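Local atomic coordinates of cellulase IBT99 (Metagenomes, PDB entry 6WBT), a protein that probably hydrolyses 6-phospho-alpha-glucosides in gut microorganisms, as a family 4 glycosidase that binds NAD, a manganese ion and glucose 6-phosphate in one pocket. Residues 94-97 with 98-102; 274-277 with 278-282; 21-24 with 25-28; 170-173 with 174-178; 131-134 with 135-139. All coordinates share one frame; numbering follows the deposited sequence.

All five contacts are short-range, between residues about one helical turn apart. Contacts 1 and 4 are buried and both reach the bound glucose 6-phosphate, contact 1 at its phosphate through an arginine, contact 4 at the sugar ring beside the manganese and the nicotinamide. Contact 2 lies at the surface against a second subunit, yet touches contact 1 through Met-280, Ile-282 and Leu-102. Contacts 3 and 5 are partly buried and lie where helices 17-25 and 114-136 run out into loops of the Rossmann-like part, their centres about 25 Å apart. Charge dominates contacts 1 and 3, metal and ligand chemistry contact 4, and apolar or aromatic packing contacts 2 and 5.

Contact 1. Residues 94-97 with 98-102; sequences RVKD and EQICL. With G6P (6-O-phosphono-alpha-D-glucopyranose), chain F.
Arg-94 runs past Glu-98, one turn further along helix 90-103, to reach the phosphate of glucose 6-phosphate. CG stands opposite the backbone N (chi1 177°) and the chain beyond is fully extended, a reach that arginine's length allows, and NH1 gives a nearly linear hydrogen bond (176°) to G6P O2P at 2.9 Å. On the way Arg-94 NE passes Glu-98 OE2 at 3.8 Å, a long salt bridge at the guanidinium edge, with the two group planes 54° apart. A water donates to Glu-98 OE2 at 2.8 Å and accepts weakly from Arg-94 NH2. Thr-285 OG1 and Gly-287 N bond to Glu-98 OE1, fixing the carboxylate; an alanine here would probably leave both donors without their acceptor and the Arg-94 guanidinium without the charge beside it. Val-95 O accepts from Gln-99 N, and Val-95 packs on Met-288. Lys-96, at the surface, lays its methylene CE 4.1 Å from Ile-100 CG1. Asp-97 O accepts from Cys-101 N, while its carboxylate forms a salt bridge with Arg-122 of helix 114-136. An acid behind the arginine, with the phosphate before it, is consistent with a pocket built to hold an anion by an oriented positive charge.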
# COMPACT_ATOMS: atom_id res chain seq x y z
N ARG A 94 -39.41 -2.83 -9.59
CA ARG A 94 -38.40 -3.39 -10.48
C ARG A 94 -38.71 -3.08 -11.94
O ARG A 94 -37.82 -2.72 -12.71
CB ARG A 94 -38.28 -4.90 -10.26
CG ARG A 94 -37.30 -5.57 -11.21
CD ARG A 94 -37.17 -7.05 -10.93
NE ARG A 94 -36.25 -7.69 -11.87
CZ ARG A 94 -35.90 -8.97 -11.83
NH1 ARG A 94 -36.39 -9.76 -10.89
NH2 ARG A 94 -35.05 -9.45 -12.73
N VAL A 95 -39.98 -3.23 -12.34
CA VAL A 95 -40.34 -2.95 -13.73
C VAL A 95 -40.27 -1.45 -14.00
O VAL A 95 -40.05 -1.04 -15.15
CB VAL A 95 -41.74 -3.51 -14.05
CG1 VAL A 95 -41.82 -4.97 -13.64
CG2 VAL A 95 -42.83 -2.70 -13.38
N LYS A 96 -40.44 -0.62 -12.97
CA LYS A 96 -40.32 0.82 -13.17
C LYS A 96 -38.87 1.24 -13.32
O LYS A 96 -38.57 2.20 -14.05
CB LYS A 96 -40.99 1.57 -12.02
CG LYS A 96 -41.20 3.05 -12.29
CD LYS A 96 -41.98 3.26 -13.57
CE LYS A 96 -42.10 4.74 -13.92
NZ LYS A 96 -42.79 4.95 -15.22
N ASP A 97 -37.95 0.55 -12.64
CA ASP A 97 -36.53 0.83 -12.83
C ASP A 97 -36.08 0.42 -14.22
O ASP A 97 -35.32 1.14 -14.87
CB ASP A 97 -35.71 0.11 -11.76
CG ASP A 97 -36.05 0.56 -10.36
OD1 ASP A 97 -36.85 1.51 -10.21
OD2 ASP A 97 -35.52 -0.04 -9.40
N GLU A 98 -36.53 -0.74 -14.69
CA GLU A 98 -36.12 -1.22 -16.01
C GLU A 98 -36.72 -0.35 -17.12
O GLU A 98 -36.07 -0.13 -18.15
CB GLU A 98 -36.53 -2.68 -16.19
CG GLU A 98 -35.79 -3.64 -15.28
CD GLU A 98 -36.41 -5.03 -15.27
OE1 GLU A 98 -37.65 -5.12 -15.30
OE2 GLU A 98 -35.65 -6.02 -15.23
N GLN A 99 -37.94 0.14 -16.92
CA GLN A 99 -38.58 0.95 -17.96
C GLN A 99 -37.96 2.33 -18.05
O GLN A 99 -37.83 2.89 -19.15
CB GLN A 99 -40.08 1.06 -17.69
CG GLN A 99 -40.88 -0.16 -18.13
CD GLN A 99 -42.38 0.03 -17.95
OE1 GLN A 99 -43.17 -0.41 -18.79
NE2 GLN A 99 -42.77 0.69 -16.87
N ILE A 100 -37.57 2.91 -16.92
CA ILE A 100 -36.95 4.23 -16.93
C ILE A 100 -35.60 4.18 -17.63
O ILE A 100 -35.23 5.11 -18.37
CB ILE A 100 -36.83 4.79 -15.50
CG1 ILE A 100 -38.21 5.21 -14.98
CG2 ILE A 100 -35.86 5.96 -15.44
CD1 ILE A 100 -38.18 5.80 -13.59
N CYS A 101 -34.84 3.10 -17.43
CA CYS A 101 -33.55 2.96 -18.09
C CYS A 101 -33.70 2.82 -19.60
O CYS A 101 -33.02 3.50 -20.37
CB CYS A 101 -32.79 1.77 -17.51
SG CYS A 101 -32.36 1.94 -15.76
N LEU A 102 -34.60 1.93 -20.04
CA LEU A 102 -34.81 1.74 -21.47
C LEU A 102 -35.39 2.99 -22.12
O LEU A 102 -35.19 3.21 -23.32
CB LEU A 102 -35.72 0.54 -21.71
CG LEU A 102 -35.20 -0.81 -21.21
CD1 LEU A 102 -36.19 -1.92 -21.54
CD2 LEU A 102 -33.84 -1.12 -21.80
C1 G6P F . -29.44 -15.26 -10.35
C2 G6P F . -28.84 -13.92 -9.94
C3 G6P F . -29.90 -13.02 -9.31
C4 G6P F . -31.13 -12.94 -10.20
C5 G6P F . -31.62 -14.35 -10.51
C6 G6P F . -32.89 -14.36 -11.36
O1 G6P F . -29.83 -15.98 -9.17
O2 G6P F . -27.78 -14.13 -9.01
O3 G6P F . -29.35 -11.71 -9.12
O4 G6P F . -32.16 -12.20 -9.54
O5 G6P F . -30.58 -15.06 -11.18
O6 G6P F . -33.38 -13.04 -11.55
P G6P F . -34.87 -12.82 -12.12
O1P G6P F . -34.74 -11.66 -13.07
O2P G6P F . -35.71 -12.54 -10.89
O3P G6P F . -35.19 -14.14 -12.79
O HOH W 1 -33.31 -7.37 -14.71

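Contact 2. Residues 274-277 with 278-282; sequences DSIV and DYMDI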
# COMPACT_ATOMS: atom_id res chain seq x y z
N ASP A 274 -24.57 -2.23 -25.72
CA ASP A 274 -25.21 -2.03 -27.01
C ASP A 274 -26.13 -3.19 -27.36
O ASP A 274 -27.28 -2.99 -27.76
CB ASP A 274 -24.15 -1.84 -28.10
CG ASP A 274 -23.69 -0.40 -28.23
OD1 ASP A 274 -24.28 0.48 -27.57
OD2 ASP A 274 -22.73 -0.15 -28.99
N SER A 275 -25.63 -4.42 -27.21
CA SER A 275 -26.41 -5.60 -27.58
C SER A 275 -27.53 -5.92 -26.60
O SER A 275 -28.31 -6.83 -26.86
CB SER A 275 -25.49 -6.81 -27.73
OG SER A 275 -24.86 -7.12 -26.50
N ILE A 276 -27.61 -5.20 -25.48
CA ILE A 276 -28.64 -5.45 -24.48
C ILE A 276 -29.79 -4.46 -24.59
O ILE A 276 -30.95 -4.84 -24.45
CB ILE A 276 -28.02 -5.43 -23.06
CG1 ILE A 276 -27.05 -6.59 -22.91
CG2 ILE A 276 -29.10 -5.50 -22.00
CD1 ILE A 276 -27.65 -7.93 -23.28
N VAL A 277 -29.49 -3.19 -24.86
CA VAL A 277 -30.54 -2.20 -25.07
C VAL A 277 -31.39 -2.58 -26.28
O VAL A 277 -32.60 -2.34 -26.30
CB VAL A 277 -29.94 -0.79 -25.22
CG1 VAL A 277 -31.03 0.24 -25.46
CG2 VAL A 277 -29.13 -0.43 -23.98
N ASP A 278 -30.77 -3.20 -27.29
CA ASP A 278 -31.52 -3.66 -28.46
C ASP A 278 -32.30 -4.94 -28.17
O ASP A 278 -33.36 -5.16 -28.76
CB ASP A 278 -30.58 -3.87 -29.64
CG ASP A 278 -29.95 -2.58 -30.13
OD1 ASP A 278 -29.33 -1.87 -29.32
OD2 ASP A 278 -30.08 -2.28 -31.34
N TYR A 279 -31.79 -5.79 -27.27
CA TYR A 279 -32.43 -7.07 -27.00
C TYR A 279 -33.65 -6.92 -26.10
O TYR A 279 -34.60 -7.71 -26.22
CB TYR A 279 -31.42 -8.03 -26.37
CG TYR A 279 -32.04 -9.27 -25.77
CD1 TYR A 279 -32.53 -10.30 -26.57
CD2 TYR A 279 -32.13 -9.43 -24.39
CE1 TYR A 279 -33.09 -11.43 -26.02
CE2 TYR A 279 -32.70 -10.56 -23.83
CZ TYR A 279 -33.17 -11.56 -24.65
OH TYR A 279 -33.73 -12.69 -24.10
N MSE A 280 -33.65 -5.94 -25.21
CA MSE A 280 -34.74 -5.78 -24.25
C MSE A 280 -35.94 -5.05 -24.84
O MSE A 280 -35.81 -4.25 -25.77
CB MSE A 280 -34.25 -5.04 -23.00
CG MSE A 280 -33.29 -5.85 -22.14
SE MSE A 280 -32.70 -4.89 -20.55
CE MSE A 280 -31.79 -6.35 -19.64
N ASP A 281 -37.12 -5.33 -24.29
CA ASP A 281 -38.37 -4.71 -24.71
C ASP A 281 -38.84 -3.77 -23.61
O ASP A 281 -38.94 -4.17 -22.44
CB ASP A 281 -39.43 -5.76 -25.01
CG ASP A 281 -40.59 -5.21 -25.83
OD1 ASP A 281 -40.85 -3.99 -25.77
OD2 ASP A 281 -41.24 -6.00 -26.54
N ILE A 282 -39.14 -2.52 -23.98
CA ILE A 282 -39.62 -1.54 -23.01
C ILE A 282 -40.96 -1.96 -22.43
O ILE A 282 -41.24 -1.71 -21.25
CB ILE A 282 -39.69 -0.15 -23.66
CG1 ILE A 282 -40.30 0.87 -22.70
CG2 ILE A 282 -40.46 -0.20 -24.97
CD1 ILE A 282 -39.47 1.14 -21.47
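The torsions of Met-280, a selenomethionine, set its chain against Ile-276: CG stands beside the backbone N (chi1 -70°) and the chain beyond is extended (chi2 -179°), while Ile-276 points its CG2 branch anti to its own N. Met-280 CE therefore comes to 3.7 Å from Ile-276 CG2, with SE of Met-280 at 3.9 Å from the same methyl. A long unbranched chain suits this place, since it can follow the branched isoleucine closely. The backbone supports the pairing. Ile-276 O accepts from Met-280 N at 3.0 Å, and more weakly from Tyr-279 N at 3.1 Å, so one carbonyl serves two amides as the single-turn helix 274-277 gives way to a loop. At Met-280 psi swings to 153°, and the chain leaves the helical path. Tyr-279 sets its CB 3.4 Å from Ser-275 O, and its ring leads off to stack with His-246. Ser-275, a small residue able to turn back on the backbone, bonds through OG to Met-272 O. Asp-274 faces a second subunit, where its OD2 makes a weak hydrogen bond to Ser-420 of that subunit. Within its own chain the turn rests on two helices: Ile-276 and Met-280 both pack on Tyr-269 of helix 267-270, and Met-280 also meets Leu-102 of helix 90-103.

Contact 3. Residues 21-24 with 25-28; sequences VKDL and LDQR
Lys-22 and Asp-26 face each other one turn apart at the close of helix 17-25, the first helix of the Rossmann-like fold, which joins the parallel neighbours 5-10 and 33-39 in a beta-alpha-beta crossover. Among the backbone bonds, Leu-25 N gives to Val-21 O at 2.9 Å and Asp-26 N to Lys-22 O at 3.0 Å, both in the alpha-helical i to i+4 pattern. The next is of another kind: Gln-27 N bonds to Leu-24 O, only three residues back, at 3.3 Å, and the donor stands well above the carbonyl plane, 64° out of it. The spiral is thus tightening as the chain turns into the loop. Apolar packing is lighter. Val-21 CG1 lies 4.2 Å from Leu-25 CD1, and these two cover the inner side, Val-21 against Leu-36 of strand 33-39 and Leu-25 against Ile-57 of helix 43-60; branched aliphatic residues suit that buried face. Gln-27 and Asp-23 lean instead toward Val-326 of helix 321-334. Charge is the third kind. Asp-23 OD1 sits 4.3 Å from Asp-26 OD2, a like-charge pair that the ammonium of Lys-22 is likely to ease. Lysine suits its place because its chain, leaving anti to the backbone N and bent at chi2 (-95°), is long enough for the bend to bring NZ to the carboxylate. There Lys-22 NZ forms a salt bridge with Asp-26 OD2 at 2.9 Å, approaching that oxygen from the syn side, 18° out of the carboxylate plane.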
# COMPACT_ATOMS: atom_id res chain seq x y z
N VAL A 21 -37.49 -23.21 1.91
CA VAL A 21 -38.09 -23.94 3.02
C VAL A 21 -37.92 -25.44 2.83
O VAL A 21 -37.55 -26.16 3.76
CB VAL A 21 -39.57 -23.55 3.19
CG1 VAL A 21 -40.29 -24.55 4.09
CG2 VAL A 21 -39.69 -22.15 3.77
N LYS A 22 -38.18 -25.92 1.61
CA LYS A 22 -37.99 -27.34 1.32
C LYS A 22 -36.52 -27.71 1.35
O LYS A 22 -36.16 -28.79 1.84
CB LYS A 22 -38.61 -27.68 -0.03
CG LYS A 22 -38.81 -29.16 -0.29
CD LYS A 22 -37.66 -29.77 -1.06
CE LYS A 22 -37.89 -31.25 -1.32
NZ LYS A 22 -36.76 -31.87 -2.06
N ASP A 23 -35.65 -26.84 0.84
CA ASP A 23 -34.22 -27.10 0.90
C ASP A 23 -33.69 -27.07 2.33
O ASP A 23 -32.69 -27.73 2.64
CB ASP A 23 -33.46 -26.09 0.03
CG ASP A 23 -33.63 -26.37 -1.45
OD1 ASP A 23 -33.33 -27.50 -1.89
OD2 ASP A 23 -34.07 -25.45 -2.18
N LEU A 24 -34.35 -26.31 3.22
CA LEU A 24 -33.97 -26.32 4.62
C LEU A 24 -34.49 -27.56 5.34
O LEU A 24 -33.82 -28.09 6.23
CB LEU A 24 -34.48 -25.05 5.31
CG LEU A 24 -34.14 -24.89 6.79
CD1 LEU A 24 -32.64 -24.82 7.00
CD2 LEU A 24 -34.82 -23.66 7.37
N LEU A 25 -35.68 -28.04 4.96
CA LEU A 25 -36.23 -29.25 5.57
C LEU A 25 -35.49 -30.50 5.13
O LEU A 25 -35.49 -31.50 5.87
CB LEU A 25 -37.71 -29.37 5.23
CG LEU A 25 -38.65 -28.32 5.82
CD1 LEU A 25 -40.09 -28.57 5.40
CD2 LEU A 25 -38.52 -28.27 7.34
N ASP A 26 -34.85 -30.48 3.96
CA ASP A 26 -34.07 -31.63 3.51
C ASP A 26 -32.80 -31.84 4.33
O ASP A 26 -32.16 -32.88 4.19
CB ASP A 26 -33.71 -31.48 2.03
CG ASP A 26 -34.92 -31.54 1.13
OD1 ASP A 26 -35.94 -32.13 1.54
OD2 ASP A 26 -34.85 -31.00 0.01
N GLN A 27 -32.42 -30.86 5.16
CA GLN A 27 -31.26 -31.00 6.03
C GLN A 27 -31.71 -31.04 7.48
O GLN A 27 -31.14 -30.35 8.34
CB GLN A 27 -30.27 -29.86 5.79
CG GLN A 27 -29.75 -29.78 4.36
CD GLN A 27 -28.88 -30.96 3.98
OE1 GLN A 27 -29.04 -31.54 2.91
NE2 GLN A 27 -27.95 -31.31 4.86
N ARG A 28 -32.73 -31.85 7.76
CA ARG A 28 -33.35 -31.83 9.08
C ARG A 28 -32.46 -32.47 10.14
O ARG A 28 -32.49 -32.05 11.31
CB ARG A 28 -34.70 -32.52 9.02
CG ARG A 28 -35.71 -32.04 10.04
CD ARG A 28 -37.14 -32.20 9.52
NE ARG A 28 -37.45 -33.58 9.15
CZ ARG A 28 -37.45 -34.04 7.90
NH1 ARG A 28 -37.17 -33.22 6.89
NH2 ARG A 28 -37.74 -35.31 7.65

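Contact 4. Residues 170-173 with 174-178; sequences ICDM and PVEIE. With MN (manganese (II) ion), chain E; G6P (6-O-phosphono-alpha-D-glucopyranose), chain F; NAD (nicotinamide-adenine-dinucleotide), chain G.
Met-173, a selenomethionine, spans from the bound sugar to Ile-177 one turn on. Its CB lies 3.3 Å from G6P O2, and with chi1 at -172° CG continues past that hydroxyl. The bend at chi2 then brings SE to 4.0 Å from G6P C1, the anomeric carbon. A second bend turns the methyl away from the ligand, and CE ends 3.6 Å from Ile-177 CG1, also brushing Glu-176 CB. A flexible, apolar chain suits a place that touches both sugar carbons and helix. Strand 167-170 of the Rossmann-like sheet ends here, and helix 173-184 begins with a capping bond: Met-173 N gives to Cys-171 SG at 3.3 Å. Cys-171 SG also binds manganese at 2.4 Å, alongside G6P O2, NAD O7N and His-201, so one sulfur both holds the metal and caps the helix start. Pro-174, without an amide hydrogen to offer, fits the first turn and lies with CD 3.7 Å from Cys-171 SG. Asp-172 takes the cramped rotamer between N and carbonyl carbon (chi1 75°), and its OD1 accepts a hydrogen bond from G6P O1; with alanine in its place, that hydroxyl is likely to lose its acceptor and turn more freely. Asp-172 O meanwhile accepts from Glu-176 N at 2.7 Å. The two acidic side chains run side by side, their carboxylate planes 11° apart, but Asp-172 OD2 stays 4.9 Å from Glu-176 OE1.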
# COMPACT_ATOMS: atom_id res chain seq x y z
N ILE A 170 -23.98 -13.46 0.28
CA ILE A 170 -23.66 -14.49 -0.69
C ILE A 170 -24.44 -14.23 -1.98
O ILE A 170 -25.24 -13.30 -2.07
CB ILE A 170 -23.94 -15.91 -0.16
CG1 ILE A 170 -25.42 -16.04 0.24
CG2 ILE A 170 -23.04 -16.23 1.02
CD1 ILE A 170 -25.81 -17.43 0.68
N CYS A 171 -24.20 -15.08 -2.98
CA CYS A 171 -24.86 -14.98 -4.27
C CYS A 171 -24.82 -16.34 -4.94
O CYS A 171 -23.85 -17.09 -4.80
CB CYS A 171 -24.19 -13.92 -5.16
SG CYS A 171 -24.83 -13.85 -6.85
N ASP A 172 -25.88 -16.66 -5.68
CA ASP A 172 -26.00 -17.95 -6.34
C ASP A 172 -25.68 -17.90 -7.83
O ASP A 172 -25.71 -18.95 -8.49
CB ASP A 172 -27.41 -18.52 -6.14
CG ASP A 172 -28.45 -17.83 -7.01
OD1 ASP A 172 -28.32 -16.61 -7.24
OD2 ASP A 172 -29.40 -18.50 -7.46
N MSE A 173 -25.36 -16.73 -8.37
CA MSE A 173 -25.01 -16.62 -9.79
C MSE A 173 -23.73 -17.39 -10.14
O MSE A 173 -23.70 -18.08 -11.16
CB MSE A 173 -24.88 -15.15 -10.20
CG MSE A 173 -24.70 -14.93 -11.70
SE MSE A 173 -26.28 -15.40 -12.73
CE MSE A 173 -25.63 -17.03 -13.58
N PRO A 174 -22.67 -17.29 -9.33
CA PRO A 174 -21.51 -18.16 -9.57
C PRO A 174 -21.84 -19.63 -9.41
O PRO A 174 -21.32 -20.47 -10.16
CB PRO A 174 -20.48 -17.68 -8.53
CG PRO A 174 -20.89 -16.29 -8.22
CD PRO A 174 -22.38 -16.31 -8.26
N VAL A 175 -22.70 -19.98 -8.45
CA VAL A 175 -23.08 -21.38 -8.26
C VAL A 175 -23.91 -21.88 -9.43
O VAL A 175 -23.80 -23.04 -9.83
CB VAL A 175 -23.82 -21.54 -6.92
CG1 VAL A 175 -24.00 -23.02 -6.59
CG2 VAL A 175 -23.08 -20.83 -5.80
N GLU A 176 -24.75 -21.01 -10.00
CA GLU A 176 -25.53 -21.40 -11.17
C GLU A 176 -24.62 -21.59 -12.39
O GLU A 176 -24.88 -22.47 -13.22
CB GLU A 176 -26.60 -20.35 -11.46
CG GLU A 176 -27.81 -20.44 -10.54
CD GLU A 176 -28.79 -21.52 -10.96
OE1 GLU A 176 -29.85 -21.17 -11.52
OE2 GLU A 176 -28.49 -22.71 -10.74
N ILE A 177 -23.57 -20.78 -12.51
CA ILE A 177 -22.60 -20.99 -13.57
C ILE A 177 -21.85 -22.30 -13.35
O ILE A 177 -21.56 -23.03 -14.30
CB ILE A 177 -21.63 -19.79 -13.65
CG1 ILE A 177 -22.38 -18.52 -14.06
CG2 ILE A 177 -20.50 -20.08 -14.63
CD1 ILE A 177 -21.50 -17.29 -14.12
N GLU A 178 -21.55 -22.62 -12.08
CA GLU A 178 -20.90 -23.89 -11.78
C GLU A 178 -21.81 -25.07 -12.10
O GLU A 178 -21.32 -26.17 -12.39
CB GLU A 178 -20.47 -23.92 -10.31
CG GLU A 178 -19.33 -22.98 -9.99
CD GLU A 178 -18.95 -22.99 -8.52
OE1 GLU A 178 -19.85 -23.18 -7.67
OE2 GLU A 178 -17.76 -22.81 -8.21
MN MN E . -26.74 -12.44 -7.35
C1 G6P F . -29.44 -15.26 -10.35
C2 G6P F . -28.84 -13.92 -9.94
C3 G6P F . -29.90 -13.02 -9.31
C4 G6P F . -31.13 -12.94 -10.20
C5 G6P F . -31.62 -14.35 -10.51
C6 G6P F . -32.89 -14.36 -11.36
O1 G6P F . -29.83 -15.98 -9.17
O2 G6P F . -27.78 -14.13 -9.01
O3 G6P F . -29.35 -11.71 -9.12
O4 G6P F . -32.16 -12.20 -9.54
O5 G6P F . -30.58 -15.06 -11.18
O6 G6P F . -33.38 -13.04 -11.55
P G6P F . -34.87 -12.82 -12.12
O1P G6P F . -34.74 -11.66 -13.07
O2P G6P F . -35.71 -12.54 -10.89
O3P G6P F . -35.19 -14.14 -12.79
PA NAD G . -40.58 -10.78 -4.28
O1A NAD G . -40.86 -9.36 -4.67
O2A NAD G . -41.40 -11.85 -4.92
O5B NAD G . -40.68 -10.91 -2.68
C5B NAD G . -39.86 -10.04 -1.85
C4B NAD G . -40.48 -9.96 -0.47
O4B NAD G . -39.71 -9.04 0.36
C3B NAD G . -41.93 -9.45 -0.41
O3B NAD G . -42.70 -10.32 0.40
C2B NAD G . -41.78 -8.08 0.27
O2B NAD G . -42.95 -7.64 0.93
C1B NAD G . -40.61 -8.37 1.20
N9A NAD G . -39.96 -7.18 1.74
C8A NAD G . -39.77 -5.98 1.09
N7A NAD G . -39.17 -5.08 1.82
C5A NAD G . -38.96 -5.71 3.04
C6A NAD G . -38.37 -5.28 4.24
N6A NAD G . -37.87 -4.06 4.42
N1A NAD G . -38.32 -6.16 5.27
C2A NAD G . -38.83 -7.38 5.09
N3A NAD G . -39.41 -7.90 4.00
C4A NAD G . -39.45 -7.00 3.00
O3 NAD G . -39.03 -11.09 -4.55
PN NAD G . -38.28 -12.35 -5.19
O1N NAD G . -38.74 -13.60 -4.51
O2N NAD G . -38.40 -12.28 -6.68
O5D NAD G . -36.77 -12.03 -4.76
C5D NAD G . -36.50 -11.81 -3.36
C4D NAD G . -35.10 -11.27 -3.20
O4D NAD G . -34.15 -12.32 -3.49
C3D NAD G . -34.72 -10.12 -4.14
O3D NAD G . -34.04 -9.11 -3.41
C2D NAD G . -33.77 -10.83 -5.11
O2D NAD G . -32.92 -9.97 -5.85
C1D NAD G . -33.04 -11.75 -4.15
N1N NAD G . -32.29 -12.83 -4.86
C2N NAD G . -30.93 -12.78 -4.94
C3N NAD G . -30.22 -13.76 -5.62
C7N NAD G . -28.71 -13.67 -5.62
O7N NAD G . -28.09 -14.03 -6.61
N7N NAD G . -28.12 -13.23 -4.52
C4N NAD G . -30.92 -14.79 -6.25
C5N NAD G . -32.29 -14.85 -6.13
C6N NAD G . -32.96 -13.87 -5.43

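Contact 5. Residues 131-134 with 135-139; sequences IDYC and EEYAS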
# COMPACT_ATOMS: atom_id res chain seq x y z
N ILE A 131 -30.40 -5.29 10.49
CA ILE A 131 -29.24 -5.54 11.33
C ILE A 131 -29.52 -5.12 12.77
O ILE A 131 -29.25 -5.85 13.72
CB ILE A 131 -28.00 -4.81 10.77
CG1 ILE A 131 -27.66 -5.33 9.37
CG2 ILE A 131 -26.82 -4.98 11.71
CD1 ILE A 131 -27.14 -6.74 9.34
N ASP A 132 -30.09 -3.92 12.94
CA ASP A 132 -30.36 -3.41 14.28
C ASP A 132 -31.43 -4.22 15.00
O ASP A 132 -31.45 -4.27 16.23
CB ASP A 132 -30.76 -1.94 14.20
CG ASP A 132 -29.67 -1.06 13.63
OD1 ASP A 132 -28.48 -1.32 13.94
OD2 ASP A 132 -29.98 -0.12 12.87
N TYR A 133 -32.33 -4.86 14.25
CA TYR A 133 -33.30 -5.76 14.86
C TYR A 133 -32.60 -6.93 15.54
O TYR A 133 -32.93 -7.29 16.67
CB TYR A 133 -34.30 -6.27 13.81
CG TYR A 133 -35.40 -5.29 13.48
CD1 TYR A 133 -35.89 -4.41 14.43
CD2 TYR A 133 -35.96 -5.26 12.20
CE1 TYR A 133 -36.90 -3.52 14.12
CE2 TYR A 133 -36.97 -4.37 11.89
CZ TYR A 133 -37.44 -3.51 12.85
OH TYR A 133 -38.44 -2.62 12.54
N CYS A 134 -31.63 -7.53 14.85
CA CYS A 134 -30.95 -8.70 15.39
C CYS A 134 -29.96 -8.33 16.49
O CYS A 134 -29.74 -9.11 17.42
CB CYS A 134 -30.25 -9.47 14.27
SG CYS A 134 -31.36 -9.97 12.93
N GLU A 135 -29.35 -7.14 16.39
CA GLU A 135 -28.49 -6.68 17.47
C GLU A 135 -29.27 -6.43 18.75
O GLU A 135 -28.71 -6.54 19.85
CB GLU A 135 -27.76 -5.40 17.05
CG GLU A 135 -26.77 -5.57 15.91
CD GLU A 135 -25.55 -6.37 16.32
OE1 GLU A 135 -25.09 -7.20 15.52
OE2 GLU A 135 -25.05 -6.15 17.44
N GLU A 136 -30.56 -6.12 18.64
CA GLU A 136 -31.38 -5.75 19.78
C GLU A 136 -32.24 -6.89 20.30
O GLU A 136 -32.39 -7.05 21.52
CB GLU A 136 -32.28 -4.56 19.42
CG GLU A 136 -32.59 -3.61 20.56
CD GLU A 136 -33.46 -2.44 20.13
OE1 GLU A 136 -34.57 -2.68 19.61
OE2 GLU A 136 -33.03 -1.28 20.29
N TYR A 137 -32.79 -7.71 19.41
CA TYR A 137 -33.74 -8.76 19.77
C TYR A 137 -33.18 -10.17 19.63
O TYR A 137 -33.50 -11.03 20.46
CB TYR A 137 -35.00 -8.64 18.91
CG TYR A 137 -35.76 -7.34 19.09
CD1 TYR A 137 -35.79 -6.70 20.32
CD2 TYR A 137 -36.44 -6.76 18.03
CE1 TYR A 137 -36.48 -5.51 20.49
CE2 TYR A 137 -37.14 -5.57 18.19
CZ TYR A 137 -37.15 -4.95 19.42
OH TYR A 137 -37.84 -3.77 19.58
N ALA A 138 -32.36 -10.43 18.62
CA ALA A 138 -31.93 -11.79 18.35
C ALA A 138 -30.85 -12.24 19.32
O ALA A 138 -30.40 -11.49 20.20
CB ALA A 138 -31.45 -11.92 16.90
N SER A 139 -30.42 -13.49 19.16
CA SER A 139 -29.37 -14.05 19.99
C SER A 139 -28.06 -13.31 19.77
O SER A 139 -27.82 -12.71 18.71
CB SER A 139 -29.18 -15.54 19.68
OG SER A 139 -28.00 -16.04 20.28
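Glu-135 N gives to Ile-131 O at 3.0 Å and Tyr-137 N to Tyr-133 O at 2.8 Å, whereas the bond of Glu-136 N to Asp-132 O is weak. This is the C-terminal turn of helix 114-136 in the Rossmann-like part, just before the loop into strand 143-146. Ala-138 N still reaches Cys-134 O, weakly, at 3.2 Å, after which the chain extends (psi of Ala-138 178°). The small side chains fit the inner side: Cys-134 CB and Ala-138 CB meet at 3.8 Å, with Cys-134 packed on Ile-144 of strand 143-146 and Ala-138 on Ala-79. Ile-131, branched and apolar, shares the contact with Ile-144, and its CG2 comes to 4.2 Å from CG of Glu-135, whose chain bends at chi2 near the surface. Asp-132 turns outward to a salt bridge with Arg-162. On another side the two tyrosines lie alongside each other and point the same way, both with CG beside the backbone N (chi1 -80° in Tyr-133). CD1 of Tyr-133 approaches CE2 of Tyr-137 at 4.1 Å; Tyr-133 also meets the ring of Phe-76, and Tyr-137 packs on Lys-73, both on helix 72-76. Large aromatic side chains suit this place, where they reach across to that helix. Over one face of the Tyr-137 ring, displaced toward its rim, Glu-136 CB stands 4.2 Å above the ring plane.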